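Local structure of CT398 (Chlamydia trachomatis, 4ILO) at residues L8-I22 / Y182-V194. The protein is of unknown function but, with its long coiled-coil hairpin and C4-type zinc ribbon, may bind DNA or RNA. Sequence-based numbering, arbitrary orientation.
Sequences LQSILAIQELDIKMI and YERLLNNKKDRVV
Gln15 reaches out from the long helix 2-86 of the coiled-coil hairpin and pairs its amide with the backbone of Val194, the first residue of strand 194-198, which follows helix 176-189 after a short connection. Gln15 OE1 takes the N-H of Val194 (OE1 to Val194 N 2.8 Å), nearly straight and on a lone pair, while Gln15 NE2 returns a bond to Val194 O at 3.1 Å, so the side chain pairs with both the N-H and the C=O of this one residue, much as a neighbouring strand would. The same OE1 also accepts Val193 N, from a donor tilted out of the carbonyl plane and along a more bent line. Three bonds therefore fix the rotation of this buried amide. With CG anti to the backbone N (chi1 -173°) and the chain extended beyond it, the amide stands well clear of its own helix.

The next residue, Glu16, meets Arg192 in a side-on salt bridge with carboxylate and guanidinium only 16° from coplanar: Arg192 NE meets Glu16 OE2 and Arg192 NH2 meets Glu16 OE1, each at 2.9 Å and each on a syn lone pair. Ile19 CG1 lies over one guanidinium face, about 4.0 Å above its plane.

Deeper in, Tyr182 is a knob set among Ile11, Ile14, Gln15 and Asp18. Ile11 CG1 makes a CH-pi contact over one face of the ring, and Ile11 CG2 meets Val194 CG2. Leu186 continues this apolar seam, with CD2 against Asp18 CB and CD1 facing Ile22 CD1.

Further out, Arg231 holds Asp191 in a salt bridge and Arg192 O in a hydrogen bond, while Val193 pairs through its backbone with Ile232. At the edge of the Tyr182 ring, near its plane, the OH donates to the anti lone pair of Asp18 OD2, 2.7 Å away.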
loop_
_atom_site.group_PDB
_atom_site.type_symbol
_atom_site.label_atom_id
_atom_site.label_comp_id
_atom_site.label_asym_id
_atom_site.label_seq_id
_atom_site.Cartn_x
_atom_site.Cartn_y
_atom_site.Cartn_z
ATOM N N LEU A 8 -24.879 -34.542 -11.289
ATOM C CA LEU A 8 -23.436 -34.486 -11.107
ATOM C C LEU A 8 -22.800 -33.722 -12.249
ATOM O O LEU A 8 -22.083 -32.747 -12.018
ATOM C CB LEU A 8 -22.833 -35.887 -10.972
ATOM C CG LEU A 8 -23.049 -36.595 -9.623
ATOM C CD1 LEU A 8 -22.535 -38.026 -9.678
ATOM C CD2 LEU A 8 -22.411 -35.842 -8.448
ATOM N N GLN A 9 -23.100 -34.118 -13.489
ATOM C CA GLN A 9 -22.554 -33.414 -14.645
ATOM C C GLN A 9 -22.791 -31.909 -14.529
ATOM O O GLN A 9 -21.912 -31.091 -14.869
ATOM C CB GLN A 9 -23.182 -33.985 -15.921
ATOM C CG GLN A 9 -22.373 -33.723 -17.206
ATOM C CD GLN A 9 -22.983 -34.405 -18.462
ATOM O OE1 GLN A 9 -23.906 -35.230 -18.367
ATOM N NE2 GLN A 9 -22.451 -34.058 -19.636
ATOM N N SER A 10 -23.954 -31.521 -13.996
ATOM C CA SER A 10 -24.295 -30.105 -13.917
ATOM C C SER A 10 -23.480 -29.370 -12.843
ATOM O O SER A 10 -22.992 -28.272 -13.088
ATOM C CB SER A 10 -25.780 -29.933 -13.654
ATOM O OG SER A 10 -26.119 -28.567 -13.591
ATOM N N ILE A 11 -23.381 -29.937 -11.638
ATOM C CA ILE A 11 -22.575 -29.338 -10.579
ATOM C C ILE A 11 -21.099 -29.389 -10.937
ATOM O O ILE A 11 -20.338 -28.493 -10.575
ATOM C CB ILE A 11 -22.830 -30.047 -9.241
ATOM C CG1 ILE A 11 -22.527 -29.116 -8.072
ATOM C CG2 ILE A 11 -21.959 -31.301 -9.135
ATOM C CD1 ILE A 11 -23.410 -27.917 -7.973
ATOM N N LEU A 12 -20.659 -30.434 -11.633
ATOM C CA LEU A 12 -19.272 -30.458 -12.064
ATOM C C LEU A 12 -18.962 -29.254 -12.942
ATOM O O LEU A 12 -17.915 -28.613 -12.779
ATOM C CB LEU A 12 -18.944 -31.793 -12.746
ATOM C CG LEU A 12 -18.733 -32.919 -11.704
ATOM C CD1 LEU A 12 -18.658 -34.309 -12.315
ATOM C CD2 LEU A 12 -17.461 -32.664 -10.852
ATOM N N ALA A 13 -19.881 -28.888 -13.833
ATOM C CA ALA A 13 -19.607 -27.773 -14.735
ATOM C C ALA A 13 -19.688 -26.440 -14.009
ATOM O O ALA A 13 -18.937 -25.507 -14.336
ATOM C CB ALA A 13 -20.576 -27.782 -15.922
ATOM N N ILE A 14 -20.594 -26.323 -13.035
ATOM C CA ILE A 14 -20.604 -25.132 -12.189
ATOM C C ILE A 14 -19.315 -25.044 -11.390
ATOM O O ILE A 14 -18.764 -23.954 -11.175
ATOM C CB ILE A 14 -21.833 -25.168 -11.273
ATOM C CG1 ILE A 14 -23.089 -24.964 -12.129
ATOM C CG2 ILE A 14 -21.701 -24.165 -10.157
ATOM C CD1 ILE A 14 -24.319 -25.381 -11.475
ATOM N N GLN A 15 -18.822 -26.193 -10.932
ATOM C CA GLN A 15 -17.614 -26.217 -10.128
ATOM C C GLN A 15 -16.420 -25.683 -10.918
ATOM O O GLN A 15 -15.552 -25.006 -10.354
ATOM C CB GLN A 15 -17.356 -27.626 -9.626
ATOM C CG GLN A 15 -16.250 -27.717 -8.667
ATOM C CD GLN A 15 -16.075 -29.095 -8.127
ATOM O OE1 GLN A 15 -16.151 -29.310 -6.924
ATOM N NE2 GLN A 15 -15.852 -30.056 -9.022
ATOM N N GLU A 16 -16.360 -25.957 -12.224
ATOM C CA GLU A 16 -15.240 -25.428 -13.011
ATOM C C GLU A 16 -15.304 -23.903 -13.116
ATOM O O GLU A 16 -14.259 -23.219 -13.069
ATOM C CB GLU A 16 -15.191 -26.089 -14.391
ATOM C CG GLU A 16 -14.817 -27.568 -14.327
ATOM C CD GLU A 16 -13.544 -27.810 -13.490
ATOM O OE1 GLU A 16 -12.464 -27.267 -13.839
ATOM O OE2 GLU A 16 -13.629 -28.551 -12.478
ATOM N N LEU A 17 -16.517 -23.345 -13.211
ATOM C CA LEU A 17 -16.660 -21.895 -13.202
ATOM C C LEU A 17 -16.236 -21.318 -11.858
ATOM O O LEU A 17 -15.459 -20.354 -11.801
ATOM C CB LEU A 17 -18.094 -21.502 -13.547
ATOM C CG LEU A 17 -18.561 -21.990 -14.918
ATOM C CD1 LEU A 17 -20.058 -21.693 -15.138
ATOM C CD2 LEU A 17 -17.697 -21.408 -16.048
ATOM N N ASP A 18 -16.700 -21.926 -10.765
ATOM C CA ASP A 18 -16.324 -21.439 -9.445
ATOM C C ASP A 18 -14.806 -21.476 -9.217
ATOM O O ASP A 18 -14.244 -20.555 -8.602
ATOM C CB ASP A 18 -17.101 -22.181 -8.367
ATOM C CG ASP A 18 -18.547 -21.713 -8.289
ATOM O OD1 ASP A 18 -18.752 -20.509 -8.530
ATOM O OD2 ASP A 18 -19.470 -22.528 -8.008
ATOM N N ILE A 19 -14.118 -22.519 -9.696
ATOM C CA ILE A 19 -12.671 -22.585 -9.488
ATOM C C ILE A 19 -11.980 -21.414 -10.185
ATOM O O ILE A 19 -11.127 -20.721 -9.600
ATOM C CB ILE A 19 -12.112 -23.936 -9.971
ATOM C CG1 ILE A 19 -12.658 -25.086 -9.112
ATOM C CG2 ILE A 19 -10.535 -23.895 -9.971
ATOM C CD1 ILE A 19 -12.382 -24.989 -7.654
ATOM N N LYS A 20 -12.333 -21.184 -11.451
ATOM C CA LYS A 20 -11.782 -20.046 -12.181
ATOM C C LYS A 20 -12.057 -18.746 -11.440
ATOM O O LYS A 20 -11.157 -17.913 -11.269
ATOM C CB LYS A 20 -12.375 -19.987 -13.584
ATOM C CG LYS A 20 -11.950 -21.126 -14.478
ATOM C CD LYS A 20 -12.334 -20.833 -15.913
ATOM C CE LYS A 20 -12.561 -22.097 -16.717
ATOM N NZ LYS A 20 -13.161 -21.764 -18.045
ATOM N N MET A 21 -13.303 -18.564 -10.978
ATOM C CA MET A 21 -13.656 -17.318 -10.315
ATOM C C MET A 21 -12.850 -17.131 -9.042
ATOM O O MET A 21 -12.485 -16.004 -8.710
ATOM C CB MET A 21 -15.157 -17.248 -10.030
ATOM C CG MET A 21 -15.954 -16.716 -11.237
ATOM S SD MET A 21 -17.606 -16.073 -10.853
ATOM C CE MET A 21 -18.241 -17.309 -9.715
ATOM N N ILE A 22 -12.561 -18.221 -8.319
ATOM C CA ILE A 22 -11.708 -18.117 -7.138
ATOM C C ILE A 22 -10.310 -17.706 -7.553
ATOM O O ILE A 22 -9.679 -16.852 -6.924
ATOM C CB ILE A 22 -11.696 -19.442 -6.350
ATOM C CG1 ILE A 22 -13.068 -19.654 -5.685
ATOM C CG2 ILE A 22 -10.553 -19.416 -5.273
ATOM C CD1 ILE A 22 -13.289 -21.033 -5.043
ATOM N N TYR A 182 -23.036 -28.366 -2.103
ATOM C CA TYR A 182 -21.840 -27.985 -2.844
ATOM C C TYR A 182 -21.336 -26.634 -2.388
ATOM O O TYR A 182 -20.145 -26.462 -2.098
ATOM C CB TYR A 182 -22.170 -27.920 -4.345
ATOM C CG TYR A 182 -21.167 -27.143 -5.154
ATOM C CD1 TYR A 182 -19.926 -27.676 -5.455
ATOM C CD2 TYR A 182 -21.452 -25.857 -5.589
ATOM C CE1 TYR A 182 -18.971 -26.937 -6.186
ATOM C CE2 TYR A 182 -20.516 -25.107 -6.320
ATOM C CZ TYR A 182 -19.282 -25.651 -6.618
ATOM O OH TYR A 182 -18.362 -24.922 -7.343
ATOM N N GLU A 183 -22.243 -25.675 -2.316
ATOM C CA GLU A 183 -21.876 -24.288 -2.067
ATOM C C GLU A 183 -21.293 -24.109 -0.664
ATOM O O GLU A 183 -20.344 -23.343 -0.482
ATOM C CB GLU A 183 -23.120 -23.413 -2.269
ATOM C CG GLU A 183 -22.847 -21.935 -2.237
ATOM C CD GLU A 183 -24.056 -21.107 -2.644
ATOM O OE1 GLU A 183 -25.195 -21.547 -2.353
ATOM O OE2 GLU A 183 -23.853 -20.017 -3.250
ATOM N N ARG A 184 -21.846 -24.808 0.344
ATOM C CA ARG A 184 -21.295 -24.718 1.697
ATOM C C ARG A 184 -19.933 -25.395 1.774
ATOM O O ARG A 184 -18.972 -24.837 2.337
ATOM C CB ARG A 184 -22.293 -25.309 2.702
ATOM C CG ARG A 184 -23.654 -24.552 2.724
ATOM C CD ARG A 184 -24.524 -24.952 3.909
ATOM N NE ARG A 184 -25.705 -24.101 4.093
ATOM C CZ ARG A 184 -26.448 -24.078 5.207
ATOM N NH1 ARG A 184 -26.140 -24.854 6.251
ATOM N NH2 ARG A 184 -27.506 -23.274 5.289
ATOM N N LEU A 185 -19.799 -26.559 1.135
ATOM C CA LEU A 185 -18.488 -27.205 1.025
ATOM C C LEU A 185 -17.467 -26.267 0.378
ATOM O O LEU A 185 -16.337 -26.128 0.871
ATOM C CB LEU A 185 -18.611 -28.508 0.209
ATOM C CG LEU A 185 -19.232 -29.709 0.944
ATOM C CD1 LEU A 185 -19.304 -30.890 0.021
ATOM C CD2 LEU A 185 -18.407 -30.041 2.251
ATOM N N LEU A 186 -17.852 -25.617 -0.731
ATOM C CA LEU A 186 -16.923 -24.794 -1.504
ATOM C C LEU A 186 -16.480 -23.590 -0.695
ATOM O O LEU A 186 -15.295 -23.235 -0.673
ATOM C CB LEU A 186 -17.620 -24.300 -2.767
ATOM C CG LEU A 186 -16.798 -23.434 -3.727
ATOM C CD1 LEU A 186 -15.863 -24.300 -4.499
ATOM C CD2 LEU A 186 -17.678 -22.617 -4.665
ATOM N N ASN A 187 -17.431 -22.934 -0.039
ATOM C CA ASN A 187 -17.084 -21.824 0.834
ATOM C C ASN A 187 -16.127 -22.266 1.927
ATOM O O ASN A 187 -15.247 -21.506 2.324
ATOM C CB ASN A 187 -18.367 -21.207 1.394
ATOM C CG ASN A 187 -19.049 -20.305 0.376
ATOM O OD1 ASN A 187 -18.375 -19.685 -0.463
ATOM N ND2 ASN A 187 -20.374 -20.227 0.433
ATOM N N ASN A 188 -16.240 -23.513 2.374
ATOM C CA ASN A 188 -15.370 -24.015 3.433
ATOM C C ASN A 188 -13.956 -24.336 2.907
ATOM O O ASN A 188 -12.959 -23.939 3.521
ATOM C CB ASN A 188 -16.110 -25.184 4.121
ATOM C CG ASN A 188 -15.204 -26.100 4.944
ATOM O OD1 ASN A 188 -14.087 -25.728 5.332
ATOM N ND2 ASN A 188 -15.708 -27.321 5.236
ATOM N N LYS A 189 -13.836 -24.991 1.744
ATOM C CA LYS A 189 -12.560 -25.531 1.278
ATOM C C LYS A 189 -11.883 -24.678 0.224
ATOM O O LYS A 189 -10.659 -24.745 0.082
ATOM C CB LYS A 189 -12.766 -26.917 0.652
ATOM C CG LYS A 189 -13.635 -27.882 1.437
ATOM C CD LYS A 189 -12.886 -28.413 2.626
ATOM C CE LYS A 189 -13.509 -29.700 3.086
ATOM N NZ LYS A 189 -12.758 -30.181 4.246
ATOM N N LYS A 190 -12.645 -23.933 -0.577
ATOM C CA LYS A 190 -12.071 -23.052 -1.601
ATOM C C LYS A 190 -11.338 -23.831 -2.693
ATOM O O LYS A 190 -10.378 -23.339 -3.290
ATOM C CB LYS A 190 -11.163 -21.968 -0.976
ATOM C CG LYS A 190 -11.847 -20.591 -0.763
ATOM C CD LYS A 190 -12.659 -20.516 0.527
ATOM C CE LYS A 190 -13.387 -19.172 0.682
ATOM N NZ LYS A 190 -14.498 -18.971 -0.310
ATOM N N ASP A 191 -11.789 -25.042 -2.990
ATOM C CA ASP A 191 -11.243 -25.830 -4.091
ATOM C C ASP A 191 -12.286 -26.900 -4.429
ATOM O O ASP A 191 -13.423 -26.844 -3.946
ATOM C CB ASP A 191 -9.832 -26.357 -3.775
ATOM C CG ASP A 191 -9.819 -27.405 -2.661
ATOM O OD1 ASP A 191 -10.904 -27.857 -2.236
ATOM O OD2 ASP A 191 -8.723 -27.792 -2.201
ATOM N N ARG A 192 -11.922 -27.867 -5.266
ATOM C CA ARG A 192 -12.945 -28.783 -5.779
ATOM C C ARG A 192 -13.508 -29.600 -4.634
ATOM O O ARG A 192 -12.760 -30.259 -3.902
ATOM C CB ARG A 192 -12.405 -29.681 -6.886
ATOM C CG ARG A 192 -12.299 -28.911 -8.199
ATOM C CD ARG A 192 -11.717 -29.718 -9.394
ATOM N NE ARG A 192 -11.527 -28.838 -10.555
ATOM C CZ ARG A 192 -10.480 -28.014 -10.731
ATOM N NH1 ARG A 192 -9.473 -27.951 -9.858
ATOM N NH2 ARG A 192 -10.412 -27.256 -11.815
ATOM N N VAL A 193 -14.827 -29.541 -4.478
ATOM C CA VAL A 193 -15.505 -30.251 -3.402
ATOM C C VAL A 193 -16.416 -31.404 -3.899
ATOM O O VAL A 193 -16.899 -32.209 -3.074
ATOM C CB VAL A 193 -16.275 -29.254 -2.524
ATOM C CG1 VAL A 193 -15.255 -28.273 -1.832
ATOM C CG2 VAL A 193 -17.266 -28.473 -3.370
ATOM N N VAL A 194 -16.691 -31.486 -5.196
ATOM C CA VAL A 194 -17.316 -32.657 -5.811
ATOM C C VAL A 194 -16.194 -33.353 -6.556
ATOM O O VAL A 194 -15.734 -32.859 -7.593
ATOM C CB VAL A 194 -18.451 -32.264 -6.766
ATOM C CG1 VAL A 194 -19.190 -33.545 -7.291
ATOM C CG2 VAL A 194 -19.435 -31.350 -6.081
#